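Local coordinates for protein Rv3303c-lpdA (Mycobacterium tuberculosis, PDB 1XDI) that is an FAD-dependent NAD(P)H dehydrogenase that probably reduces quinones such as menadione, with one FAD per subunit of a homotetramer, at residues G117-S122 / E287-Q292; L126-I131 / E144-L149; A379-L384 / K403-R408; T410-G415 / R437-E442. One frame throughout, in Å; residues are numbered along the deposited sequence.

Interaction 1. Residues G117-S122 / E287-Q292; sequences GELIDS and ERVGIQ. With FAD (flavin-adenine dinucleotide), chain C.
R288 turns its CG anti to its own carbonyl carbon, beside the backbone N (chi1 -71°), and from CG to NE the chain runs extended. The extended chain takes R288 CD past I120, 3.7 Å from I120 CA, and chi4 (96°) turns NH1 toward the carbonyl of L119. There R288 NH1 donates a hydrogen bond to L119 O at 2.9 Å. The bond is bent at the hydrogen, with an N-H...O angle of 140°, and the acceptor sits somewhat tilted from the guanidinium plane. The same nitrogen meets E118 in a salt bridge, with R288 NH1 3.6 Å from E118 OE2. NH1 therefore serves one backbone oxygen and one carboxylate. The carboxylate and guanidinium planes are steeply inclined, so the two groups do not lie flat on each other. E118 OE1 has a second basic partner, R116.

Strand 116-119 is an outer strand of a three-stranded antiparallel sheet. Residues 287-290 form a type I beta turn on the other side of the contact. Near the start of this strand, G117 N donates a nearly straight hydrogen bond of 3.0 Å to N1A of the FAD adenine. G117 O accepts a weak one from N6A, so the backbone N and O of G117 pair with N1A and N6A of the adenine.

V289 packs beside the strand: V289 CG2 lies 4.2 Å from L119 CD2 and touches the D121 carboxylate at D121 OD2, 3.5 Å away. That carboxylate is engaged elsewhere: D121 OD2 bonds H129 ND1, and D121 OD1 takes the backbone N of R130.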
# COMPACT_ATOMS: atom_id res chain seq x y z
N GLY A 117 -36.06 -25.39 5.74
CA GLY A 117 -36.76 -24.27 5.17
C GLY A 117 -36.93 -24.38 3.67
O GLY A 117 -36.14 -25.04 2.98
N GLU A 118 -37.96 -23.72 3.15
CA GLU A 118 -38.16 -23.73 1.72
C GLU A 118 -38.89 -22.45 1.29
O GLU A 118 -39.61 -21.85 2.08
CB GLU A 118 -38.91 -24.99 1.33
CG GLU A 118 -40.20 -24.79 0.64
CD GLU A 118 -41.11 -25.99 0.78
OE1 GLU A 118 -41.47 -26.33 1.93
OE2 GLU A 118 -41.47 -26.57 -0.26
N LEU A 119 -38.64 -22.03 0.04
CA LEU A 119 -39.26 -20.86 -0.58
C LEU A 119 -40.68 -21.16 -1.01
O LEU A 119 -40.91 -22.18 -1.68
CB LEU A 119 -38.47 -20.44 -1.82
CG LEU A 119 -37.35 -19.45 -1.62
CD1 LEU A 119 -36.26 -19.82 -2.54
CD2 LEU A 119 -37.83 -18.06 -1.88
N ILE A 120 -41.65 -20.31 -0.64
CA ILE A 120 -43.02 -20.56 -1.08
C ILE A 120 -43.68 -19.37 -1.78
O ILE A 120 -44.91 -19.29 -1.80
CB ILE A 120 -43.94 -20.98 0.08
CG1 ILE A 120 -44.07 -19.85 1.10
CG2 ILE A 120 -43.43 -22.23 0.74
CD1 ILE A 120 -44.99 -20.23 2.32
N ASP A 121 -42.89 -18.49 -2.38
CA ASP A 121 -43.42 -17.31 -3.10
C ASP A 121 -44.62 -17.53 -4.01
O ASP A 121 -44.63 -18.43 -4.85
CB ASP A 121 -42.33 -16.67 -3.93
CG ASP A 121 -41.24 -16.07 -3.10
OD1 ASP A 121 -40.95 -16.63 -2.02
OD2 ASP A 121 -40.67 -15.04 -3.53
N SER A 122 -45.59 -16.65 -3.85
CA SER A 122 -46.83 -16.68 -4.61
C SER A 122 -46.65 -16.78 -6.14
O SER A 122 -47.10 -17.75 -6.77
CB SER A 122 -47.61 -15.42 -4.26
OG SER A 122 -49.00 -15.61 -4.46
N GLU A 287 -37.86 -23.14 -7.74
CA GLU A 287 -38.70 -23.03 -8.93
C GLU A 287 -39.64 -21.87 -8.78
O GLU A 287 -39.95 -21.21 -9.75
CB GLU A 287 -39.59 -24.24 -9.12
CG GLU A 287 -39.04 -25.54 -8.56
CD GLU A 287 -39.80 -26.05 -7.33
OE1 GLU A 287 -41.06 -25.99 -7.31
OE2 GLU A 287 -39.12 -26.54 -6.40
N ARG A 288 -40.14 -21.68 -7.56
CA ARG A 288 -41.10 -20.63 -7.29
C ARG A 288 -40.50 -19.26 -7.48
O ARG A 288 -41.21 -18.24 -7.53
CB ARG A 288 -41.68 -20.78 -5.87
CG ARG A 288 -42.63 -21.97 -5.74
CD ARG A 288 -43.36 -22.09 -4.40
NE ARG A 288 -43.94 -23.43 -4.28
CZ ARG A 288 -43.38 -24.48 -3.65
NH1 ARG A 288 -42.20 -24.39 -3.02
NH2 ARG A 288 -44.02 -25.65 -3.67
N VAL A 289 -39.20 -19.22 -7.66
CA VAL A 289 -38.60 -17.93 -7.81
C VAL A 289 -37.81 -17.72 -9.11
O VAL A 289 -37.14 -16.68 -9.28
CB VAL A 289 -37.81 -17.67 -6.52
CG1 VAL A 289 -36.33 -17.45 -6.80
CG2 VAL A 289 -38.48 -16.54 -5.78
N GLY A 290 -37.92 -18.67 -10.03
CA GLY A 290 -37.25 -18.56 -11.32
C GLY A 290 -35.87 -19.17 -11.55
O GLY A 290 -35.39 -19.23 -12.69
N ILE A 291 -35.21 -19.60 -10.49
CA ILE A 291 -33.90 -20.19 -10.59
C ILE A 291 -34.01 -21.63 -11.11
O ILE A 291 -35.00 -22.30 -10.93
CB ILE A 291 -33.22 -20.18 -9.23
CG1 ILE A 291 -32.86 -18.76 -8.84
CG2 ILE A 291 -31.98 -21.03 -9.22
CD1 ILE A 291 -32.39 -18.71 -7.42
N GLN A 292 -32.98 -22.06 -11.82
CA GLN A 292 -32.91 -23.41 -12.35
C GLN A 292 -31.48 -23.83 -12.00
O GLN A 292 -30.52 -23.18 -12.44
CB GLN A 292 -33.15 -23.42 -13.88
CG GLN A 292 -34.64 -23.28 -14.31
CD GLN A 292 -35.59 -24.33 -13.64
OE1 GLN A 292 -35.16 -25.20 -12.87
NE2 GLN A 292 -36.90 -24.25 -13.96
PA FAD C . -22.69 -27.21 5.63
O1A FAD C . -22.66 -28.54 4.89
O2A FAD C . -21.60 -26.99 6.68
O5B FAD C . -24.07 -27.15 6.26
C5B FAD C . -25.27 -26.61 5.70
C4B FAD C . -26.25 -27.01 6.78
O4B FAD C . -27.55 -26.56 6.52
C3B FAD C . -26.43 -28.60 7.10
O3B FAD C . -25.62 -29.06 8.19
C2B FAD C . -27.85 -28.79 7.33
O2B FAD C . -28.31 -29.01 8.66
C1B FAD C . -28.53 -27.55 6.80
N9A FAD C . -29.47 -27.70 5.76
C8A FAD C . -29.49 -28.42 4.58
N7A FAD C . -30.60 -28.28 3.91
C5A FAD C . -31.35 -27.43 4.67
C6A FAD C . -32.64 -26.88 4.54
N6A FAD C . -33.42 -27.13 3.51
N1A FAD C . -33.09 -26.04 5.54
C2A FAD C . -32.33 -25.74 6.61
N3A FAD C . -31.05 -26.25 6.81
C4A FAD C . -30.69 -27.11 5.73
N1 FAD C . -13.25 -27.46 4.70
C2 FAD C . -12.21 -26.74 5.22
O2 FAD C . -12.14 -25.50 5.08
N3 FAD C . -11.23 -27.40 5.92
C4 FAD C . -11.19 -28.74 6.17
O4 FAD C . -10.25 -29.21 6.82
C4X FAD C . -12.20 -29.44 5.66
N5 FAD C . -12.18 -30.84 5.91
C5X FAD C . -13.26 -31.59 5.37
C6 FAD C . -13.34 -32.98 5.59
C7 FAD C . -14.40 -33.78 5.08
C7M FAD C . -14.43 -35.30 5.36
C8 FAD C . -15.40 -33.13 4.29
C8M FAD C . -16.56 -33.89 3.67
C9 FAD C . -15.36 -31.78 4.08
C9A FAD C . -14.35 -30.98 4.60
N10 FAD C . -14.27 -29.52 4.41
C10 FAD C . -13.24 -28.79 4.93
C1' FAD C . -15.33 -28.92 3.70
C2' FAD C . -16.24 -28.05 4.52
O2' FAD C . -16.76 -28.85 5.65
C3' FAD C . -17.40 -27.52 3.73
O3' FAD C . -16.90 -26.62 2.77
C4' FAD C . -18.40 -26.69 4.51
O4' FAD C . -18.93 -27.69 5.47
C5' FAD C . -19.59 -26.23 3.83
O5' FAD C . -20.33 -25.39 4.71
P FAD C . -21.75 -24.84 4.40
O1P FAD C . -22.04 -23.97 5.49
O2P FAD C . -21.92 -24.30 3.04
O3P FAD C . -22.57 -26.15 4.48

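Interaction 2. Residues L126-I131 / E144-L149; sequences LARHRI and EADVVL
H129 and A145 form an antiparallel hydrogen-bonded pair. H129 N donates to A145 O at 2.7 Å, and A145 N returns a bond of 2.7 Å to H129 O. Beside them R128 reaches D146, with R128 NE 3.3 Å from D146 OD1 in a hydrogen-bonded salt bridge. OD1 lies in the guanidinium plane of R128, but it is met from above its own carboxylate plane. R128 NH2 adds a weak bond to D146 OD2. Over one face of the guanidinium lies E144 CB, 3.6 Å from R128 NH1. A water donates to R128 O and E144 OE1. R130 and E144 also pair as a salt bridge, though the position of E144 OE2 is doubtful.

Beside A145, I131 CD1 meets V148 CG2 tip to tip at 3.5 Å. Further out, T310 O accepts from H129 NE2, while R4 N donates to D146 OD2. The segments belong to the hairpin of strands 129-134 and 140-145, which leads into strand 147-150 of the parallel FAD-domain sheet. R130 and E144 lie on one face of the hairpin, H129 and A145 on the other. The charged residues stay partly or fully exposed while I131 and V148 are buried, consistent with ion pairs bordering an apolar contact.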
# COMPACT_ATOMS: atom_id res chain seq x y z
N LEU A 126 -41.14 -11.37 -7.24
CA LEU A 126 -41.25 -10.38 -6.19
C LEU A 126 -39.97 -9.97 -5.54
O LEU A 126 -38.99 -10.68 -5.56
CB LEU A 126 -42.18 -10.87 -5.12
CG LEU A 126 -43.48 -11.25 -5.78
CD1 LEU A 126 -43.88 -12.67 -5.32
CD2 LEU A 126 -44.51 -10.17 -5.47
N ALA A 127 -39.99 -8.78 -4.96
CA ALA A 127 -38.85 -8.23 -4.26
C ALA A 127 -38.73 -9.02 -2.95
O ALA A 127 -37.78 -9.76 -2.75
CB ALA A 127 -39.06 -6.75 -3.97
N ARG A 128 -39.73 -8.88 -2.07
CA ARG A 128 -39.73 -9.57 -0.79
C ARG A 128 -40.18 -11.01 -0.96
O ARG A 128 -41.17 -11.29 -1.63
CB ARG A 128 -40.64 -8.81 0.19
CG ARG A 128 -41.18 -9.66 1.34
CD ARG A 128 -41.98 -8.88 2.38
NE ARG A 128 -41.12 -8.26 3.38
CZ ARG A 128 -41.53 -7.94 4.61
NH1 ARG A 128 -42.78 -8.19 4.97
NH2 ARG A 128 -40.68 -7.36 5.47
N HIS A 129 -39.45 -11.94 -0.34
CA HIS A 129 -39.75 -13.36 -0.45
C HIS A 129 -40.44 -13.94 0.73
O HIS A 129 -40.65 -13.28 1.75
CB HIS A 129 -38.47 -14.09 -0.69
CG HIS A 129 -37.72 -13.57 -1.86
ND1 HIS A 129 -38.22 -13.62 -3.14
CD2 HIS A 129 -36.50 -12.99 -1.97
CE1 HIS A 129 -37.35 -13.11 -3.98
NE2 HIS A 129 -36.29 -12.72 -3.30
N ARG A 130 -40.82 -15.21 0.60
CA ARG A 130 -41.51 -15.90 1.65
C ARG A 130 -40.94 -17.31 1.81
O ARG A 130 -40.84 -18.09 0.86
CB ARG A 130 -42.99 -15.94 1.31
CG ARG A 130 -43.87 -15.67 2.51
CD ARG A 130 -45.36 -15.82 2.25
NE ARG A 130 -45.91 -16.27 3.53
CZ ARG A 130 -46.59 -15.51 4.37
NH1 ARG A 130 -46.86 -14.23 4.05
NH2 ARG A 130 -46.93 -15.98 5.58
N ILE A 131 -40.56 -17.63 3.05
CA ILE A 131 -39.98 -18.93 3.36
C ILE A 131 -40.78 -19.70 4.38
O ILE A 131 -41.41 -19.10 5.24
CB ILE A 131 -38.58 -18.73 3.85
CG1 ILE A 131 -37.75 -18.24 2.66
CG2 ILE A 131 -38.07 -20.00 4.51
CD1 ILE A 131 -36.47 -17.54 3.06
N GLU A 144 -41.31 -13.87 6.20
CA GLU A 144 -41.08 -12.91 5.12
C GLU A 144 -39.59 -12.65 5.03
O GLU A 144 -38.93 -12.62 6.06
CB GLU A 144 -41.81 -11.62 5.36
CG GLU A 144 -43.37 -11.72 5.28
CD GLU A 144 -43.86 -12.20 3.88
OE1 GLU A 144 -43.54 -11.53 2.85
OE2 GLU A 144 -44.55 -13.24 3.84
N ALA A 145 -39.09 -12.44 3.81
CA ALA A 145 -37.66 -12.21 3.64
C ALA A 145 -37.25 -11.18 2.59
O ALA A 145 -37.47 -11.32 1.40
CB ALA A 145 -36.96 -13.56 3.32
N ASP A 146 -36.66 -10.13 3.12
CA ASP A 146 -36.18 -9.13 2.24
C ASP A 146 -34.94 -9.70 1.53
O ASP A 146 -34.86 -9.63 0.33
CB ASP A 146 -35.97 -7.82 3.05
CG ASP A 146 -37.28 -7.22 3.56
OD1 ASP A 146 -38.19 -6.98 2.72
OD2 ASP A 146 -37.34 -7.02 4.79
N VAL A 147 -34.05 -10.33 2.28
CA VAL A 147 -32.83 -10.92 1.78
C VAL A 147 -32.88 -12.42 2.07
O VAL A 147 -33.27 -12.83 3.20
CB VAL A 147 -31.65 -10.31 2.51
CG1 VAL A 147 -30.37 -10.82 1.97
CG2 VAL A 147 -31.72 -8.79 2.43
N VAL A 148 -32.55 -13.30 1.14
CA VAL A 148 -32.58 -14.71 1.45
C VAL A 148 -31.20 -15.27 1.16
O VAL A 148 -30.62 -14.94 0.15
CB VAL A 148 -33.66 -15.51 0.62
CG1 VAL A 148 -33.56 -16.98 0.91
CG2 VAL A 148 -35.06 -15.05 0.99
N LEU A 149 -30.66 -16.11 2.04
CA LEU A 149 -29.32 -16.65 1.82
C LEU A 149 -29.36 -18.15 1.79
O LEU A 149 -29.45 -18.73 2.87
CB LEU A 149 -28.39 -16.23 2.95
CG LEU A 149 -27.12 -17.09 2.99
CD1 LEU A 149 -26.34 -16.89 1.68
CD2 LEU A 149 -26.27 -16.76 4.23
O HOH W 1 -43.64 -11.93 -0.39

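Interaction 3. Residues A379-L384 / K403-R408; sequences ARTIML and KIFCRR
C406 O accepts a hydrogen bond from R380 N at 2.7 Å, and C406 N gives one back to R380 O at 2.8 Å. Both are nearly straight. I382 and I404 form the next hydrogen-bonded pair, but more loosely: I382 N lies 3.3 Å from I404 O, and the return bond is weak. The two strands thus run antiparallel, with their axes 162° apart.

R380 also binds with its side chain. Its chain bends at chi3 (-69°), and R380 NH2 donates to R408 O, just past the end of the partner strand. The oxygen lies near the edge of the guanidinium, while R407 O and C406 SG lie over one face of it. C406 SG is 3.7 Å from R380 NH1.

T381 and F405 share the other face of the sheet. T381 CB approaches the F405 ring obliquely, 3.7 Å from CD1. Further along, M383 CB packs on K403 CG at 3.8 Å. The K403 chain is extended beyond CG, and its NZ forms salt bridges with D222 and D224.

The pair forms one side of the five-stranded antiparallel sheet of the dimerisation domain. Strand 379-385 is outermost within the chain, and strand 401-407 is flanked on its other side by strand 413-420. Helix 454-464 covers the face of I404 and C406, and helix 369-374 covers that of T381 and F405.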
# COMPACT_ATOMS: atom_id res chain seq x y z
N ALA A 379 6.69 -15.02 -13.24
CA ALA A 379 7.13 -14.95 -11.84
C ALA A 379 8.46 -15.58 -11.47
O ALA A 379 8.99 -16.39 -12.20
CB ALA A 379 6.04 -15.54 -10.96
N ARG A 380 8.98 -15.21 -10.31
CA ARG A 380 10.22 -15.73 -9.76
C ARG A 380 9.76 -16.71 -8.68
O ARG A 380 8.78 -16.46 -8.01
CB ARG A 380 11.05 -14.62 -9.12
CG ARG A 380 12.46 -14.50 -9.64
CD ARG A 380 13.17 -13.31 -9.00
NE ARG A 380 12.63 -12.03 -9.42
CZ ARG A 380 12.28 -11.07 -8.58
NH1 ARG A 380 12.39 -11.25 -7.28
NH2 ARG A 380 11.86 -9.89 -9.02
N THR A 381 10.46 -17.82 -8.50
CA THR A 381 10.08 -18.82 -7.53
C THR A 381 11.27 -19.34 -6.71
O THR A 381 12.39 -19.35 -7.17
CB THR A 381 9.50 -20.03 -8.25
OG1 THR A 381 10.57 -20.94 -8.56
CG2 THR A 381 8.86 -19.63 -9.56
N ILE A 382 11.02 -19.84 -5.51
CA ILE A 382 12.09 -20.42 -4.72
C ILE A 382 11.54 -21.53 -3.86
O ILE A 382 10.39 -21.50 -3.47
CB ILE A 382 12.73 -19.36 -3.84
CG1 ILE A 382 13.78 -19.98 -2.94
CG2 ILE A 382 11.66 -18.66 -3.02
CD1 ILE A 382 14.73 -18.93 -2.41
N MET A 383 12.33 -22.56 -3.62
CA MET A 383 11.88 -23.62 -2.74
C MET A 383 12.94 -23.77 -1.69
O MET A 383 14.07 -24.16 -1.94
CB MET A 383 11.69 -24.94 -3.44
CG MET A 383 11.77 -26.07 -2.46
SD MET A 383 11.03 -27.56 -3.11
CE MET A 383 12.44 -28.44 -3.69
N LEU A 384 12.58 -23.44 -0.48
CA LEU A 384 13.54 -23.53 0.60
C LEU A 384 13.26 -24.72 1.55
O LEU A 384 12.23 -24.77 2.22
CB LEU A 384 13.53 -22.21 1.31
CG LEU A 384 14.29 -22.14 2.58
CD1 LEU A 384 15.71 -22.56 2.38
CD2 LEU A 384 14.20 -20.69 3.03
N LYS A 403 7.82 -22.76 -0.19
CA LYS A 403 7.86 -22.24 -1.58
C LYS A 403 7.15 -20.88 -1.65
O LYS A 403 6.01 -20.76 -1.27
CB LYS A 403 7.12 -23.16 -2.59
CG LYS A 403 7.95 -24.27 -3.28
CD LYS A 403 7.15 -24.92 -4.45
CE LYS A 403 7.83 -26.21 -4.98
NZ LYS A 403 7.06 -27.00 -6.02
N ILE A 404 7.81 -19.86 -2.14
CA ILE A 404 7.18 -18.56 -2.28
C ILE A 404 7.29 -18.13 -3.76
O ILE A 404 8.34 -18.34 -4.37
CB ILE A 404 7.86 -17.57 -1.32
CG1 ILE A 404 7.02 -17.47 -0.04
CG2 ILE A 404 8.04 -16.22 -1.96
CD1 ILE A 404 7.80 -16.79 1.11
N PHE A 405 6.21 -17.59 -4.34
CA PHE A 405 6.24 -17.16 -5.76
C PHE A 405 6.01 -15.68 -5.91
O PHE A 405 5.14 -15.14 -5.24
CB PHE A 405 5.15 -17.82 -6.62
CG PHE A 405 5.09 -19.28 -6.52
CD1 PHE A 405 6.27 -20.03 -6.54
CD2 PHE A 405 3.87 -19.91 -6.34
CE1 PHE A 405 6.24 -21.42 -6.38
CE2 PHE A 405 3.80 -21.29 -6.18
CZ PHE A 405 4.99 -22.05 -6.19
N CYS A 406 6.73 -15.01 -6.80
CA CYS A 406 6.49 -13.59 -6.92
C CYS A 406 6.60 -12.97 -8.27
O CYS A 406 7.32 -13.42 -9.15
CB CYS A 406 7.38 -12.79 -5.94
SG CYS A 406 9.10 -12.60 -6.44
N ARG A 407 5.85 -11.89 -8.42
CA ARG A 407 5.85 -11.14 -9.64
C ARG A 407 7.33 -10.81 -10.04
O ARG A 407 8.16 -10.49 -9.19
CB ARG A 407 5.06 -9.88 -9.40
CG ARG A 407 4.33 -9.42 -10.62
CD ARG A 407 3.22 -10.38 -10.97
NE ARG A 407 2.06 -10.18 -10.13
CZ ARG A 407 0.88 -10.75 -10.36
NH1 ARG A 407 0.73 -11.55 -11.42
NH2 ARG A 407 -0.15 -10.52 -9.54
N ARG A 408 7.63 -10.92 -11.34
CA ARG A 408 8.96 -10.68 -11.92
C ARG A 408 9.58 -9.33 -11.64
O ARG A 408 10.69 -9.22 -11.15
CB ARG A 408 8.90 -10.83 -13.43
CG ARG A 408 9.03 -12.22 -13.93
CD ARG A 408 10.43 -12.43 -14.44
NE ARG A 408 10.65 -13.83 -14.77
CZ ARG A 408 11.85 -14.42 -14.75
NH1 ARG A 408 12.95 -13.71 -14.43
NH2 ARG A 408 11.95 -15.72 -15.01

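Interaction 4. Residues T410-G415 / R437-E442; sequences TGVVIG and RITVNE
A turn entering strand 413-420 of the dimerisation domain meets the link between helices 423-436 and 440-444. Two backbone bonds hold them together. V440 N donates to G411 O at 2.9 Å, and V413 N donates to I438 O at 2.8 Å, close to the axis of that carbonyl. V412 and T439 sit between these bonds, with their CA atoms 4.2 Å apart. This is a single bridge between two backbone segments whose directions are 94° apart, not a continued sheet.

G411 O lies among several groups. Besides V440 N, it has V440 CG1 at 3.4 Å and T439 OG1 close by. Its bond from T439 OG1 is weak and not settled, since T410 O is also near that hydroxyl.

Side chains pack around the bridge. V412 CG1 stands anti to its backbone N (chi1 169°) and packs on the main chain of R437, 3.4 Å from its CA. V413 CG2 and V440 CG1 meet at 4.1 Å, their side chains crossing at a slant. V413 also rests on A433 and V434 of helix 423-436. V412 and R437 both touch R437 of the fourth subunit, and I438 packs on I438 of the second, so the contact borders two subunit interfaces.

T410 OG1 accepts from V412 N at 3.3 Å, an ST turn. T439, at the N-cap of helix 440-444, makes no side-chain cap; its N donates to E442 OE1. R437, just after helix 423-436, has positive phi. The link is thus a Schellman motif followed closely by an N-cap position, a tight turn from one helix into the next.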
# COMPACT_ATOMS: atom_id res chain seq x y z
N THR A 410 7.78 -6.25 -10.11
CA THR A 410 7.42 -5.69 -8.83
C THR A 410 7.76 -6.46 -7.57
O THR A 410 7.77 -5.86 -6.52
CB THR A 410 5.91 -5.40 -8.78
OG1 THR A 410 5.18 -6.63 -8.60
CG2 THR A 410 5.46 -4.72 -10.07
N GLY A 411 8.04 -7.76 -7.66
CA GLY A 411 8.30 -8.57 -6.46
C GLY A 411 7.06 -8.85 -5.57
O GLY A 411 7.18 -9.33 -4.46
N VAL A 412 5.86 -8.53 -6.05
CA VAL A 412 4.67 -8.76 -5.27
C VAL A 412 4.39 -10.26 -5.11
O VAL A 412 4.36 -10.98 -6.09
CB VAL A 412 3.47 -8.13 -5.96
CG1 VAL A 412 2.20 -8.59 -5.29
CG2 VAL A 412 3.56 -6.63 -5.91
N VAL A 413 4.17 -10.72 -3.87
CA VAL A 413 3.89 -12.13 -3.59
C VAL A 413 2.61 -12.57 -4.29
O VAL A 413 1.60 -11.91 -4.13
CB VAL A 413 3.79 -12.37 -2.07
CG1 VAL A 413 3.36 -13.78 -1.78
CG2 VAL A 413 5.14 -12.15 -1.42
N ILE A 414 2.65 -13.68 -5.06
CA ILE A 414 1.45 -14.12 -5.76
C ILE A 414 1.05 -15.53 -5.47
O ILE A 414 0.01 -16.02 -5.97
CB ILE A 414 1.60 -14.12 -7.24
CG1 ILE A 414 2.71 -15.06 -7.63
CG2 ILE A 414 1.94 -12.78 -7.73
CD1 ILE A 414 2.81 -15.15 -9.12
N GLY A 415 1.90 -16.23 -4.72
CA GLY A 415 1.59 -17.61 -4.36
C GLY A 415 2.60 -18.05 -3.35
O GLY A 415 3.57 -17.34 -3.10
N ARG A 437 -1.13 -7.84 -2.02
CA ARG A 437 -0.04 -7.49 -2.91
C ARG A 437 1.12 -6.98 -2.10
O ARG A 437 1.62 -5.87 -2.32
CB ARG A 437 -0.49 -6.41 -3.87
CG ARG A 437 -1.82 -6.67 -4.56
CD ARG A 437 -1.77 -5.94 -5.89
NE ARG A 437 -1.05 -4.67 -5.73
CZ ARG A 437 -1.65 -3.50 -5.50
NH1 ARG A 437 -2.97 -3.41 -5.42
NH2 ARG A 437 -0.92 -2.41 -5.35
N ILE A 438 1.53 -7.76 -1.12
CA ILE A 438 2.66 -7.35 -0.33
C ILE A 438 3.93 -7.76 -1.09
O ILE A 438 3.96 -8.71 -1.87
CB ILE A 438 2.53 -7.93 1.06
CG1 ILE A 438 1.20 -7.44 1.64
CG2 ILE A 438 3.75 -7.56 1.92
CD1 ILE A 438 1.09 -7.46 3.18
N THR A 439 5.01 -7.05 -0.87
CA THR A 439 6.19 -7.37 -1.63
C THR A 439 7.27 -8.23 -0.95
O THR A 439 7.45 -8.13 0.28
CB THR A 439 6.71 -6.05 -2.15
OG1 THR A 439 7.22 -6.28 -3.45
CG2 THR A 439 7.79 -5.46 -1.26
N VAL A 440 7.98 -9.08 -1.71
CA VAL A 440 8.99 -9.91 -1.03
C VAL A 440 9.89 -8.98 -0.21
O VAL A 440 10.31 -9.34 0.89
CB VAL A 440 9.83 -10.83 -2.02
CG1 VAL A 440 8.93 -11.70 -2.83
CG2 VAL A 440 10.71 -10.02 -2.86
N ASN A 441 10.16 -7.78 -0.73
CA ASN A 441 10.95 -6.78 0.00
C ASN A 441 10.20 -6.44 1.28
O ASN A 441 10.75 -6.45 2.37
CB ASN A 441 11.11 -5.49 -0.80
CG ASN A 441 11.85 -5.70 -2.08
OD1 ASN A 441 11.34 -6.26 -3.03
ND2 ASN A 441 13.07 -5.25 -2.11
N GLU A 442 8.92 -6.13 1.13
CA GLU A 442 8.04 -5.81 2.25
C GLU A 442 7.93 -6.97 3.23
O GLU A 442 7.80 -6.80 4.44
CB GLU A 442 6.65 -5.47 1.74
CG GLU A 442 6.39 -4.04 1.75
CD GLU A 442 5.74 -3.59 0.50
OE1 GLU A 442 4.68 -4.15 0.15
OE2 GLU A 442 6.30 -2.65 -0.15

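Interactions 1 and 2 belong to the FAD-binding part, and interactions 3 and 4 to the dimerisation domain; the centres of the contacts in one pair lie 43 to 48 Å from those in the other. Interactions 1 and 2 touch through neighbouring strands 116-119 and 129-134, where I120 N probably bonds R130 O. Interactions 3 and 4 touch through strands 401-407 and 413-420, where R407 N probably bonds V412 O. Interaction 4 is the buried one. It relies on backbone bonds and valines. The other three are partly buried and add arginine side chains: salt bridges in interactions 1 and 2, a carbonyl bond in interaction 3. Interaction 1 alone bonds FAD directly.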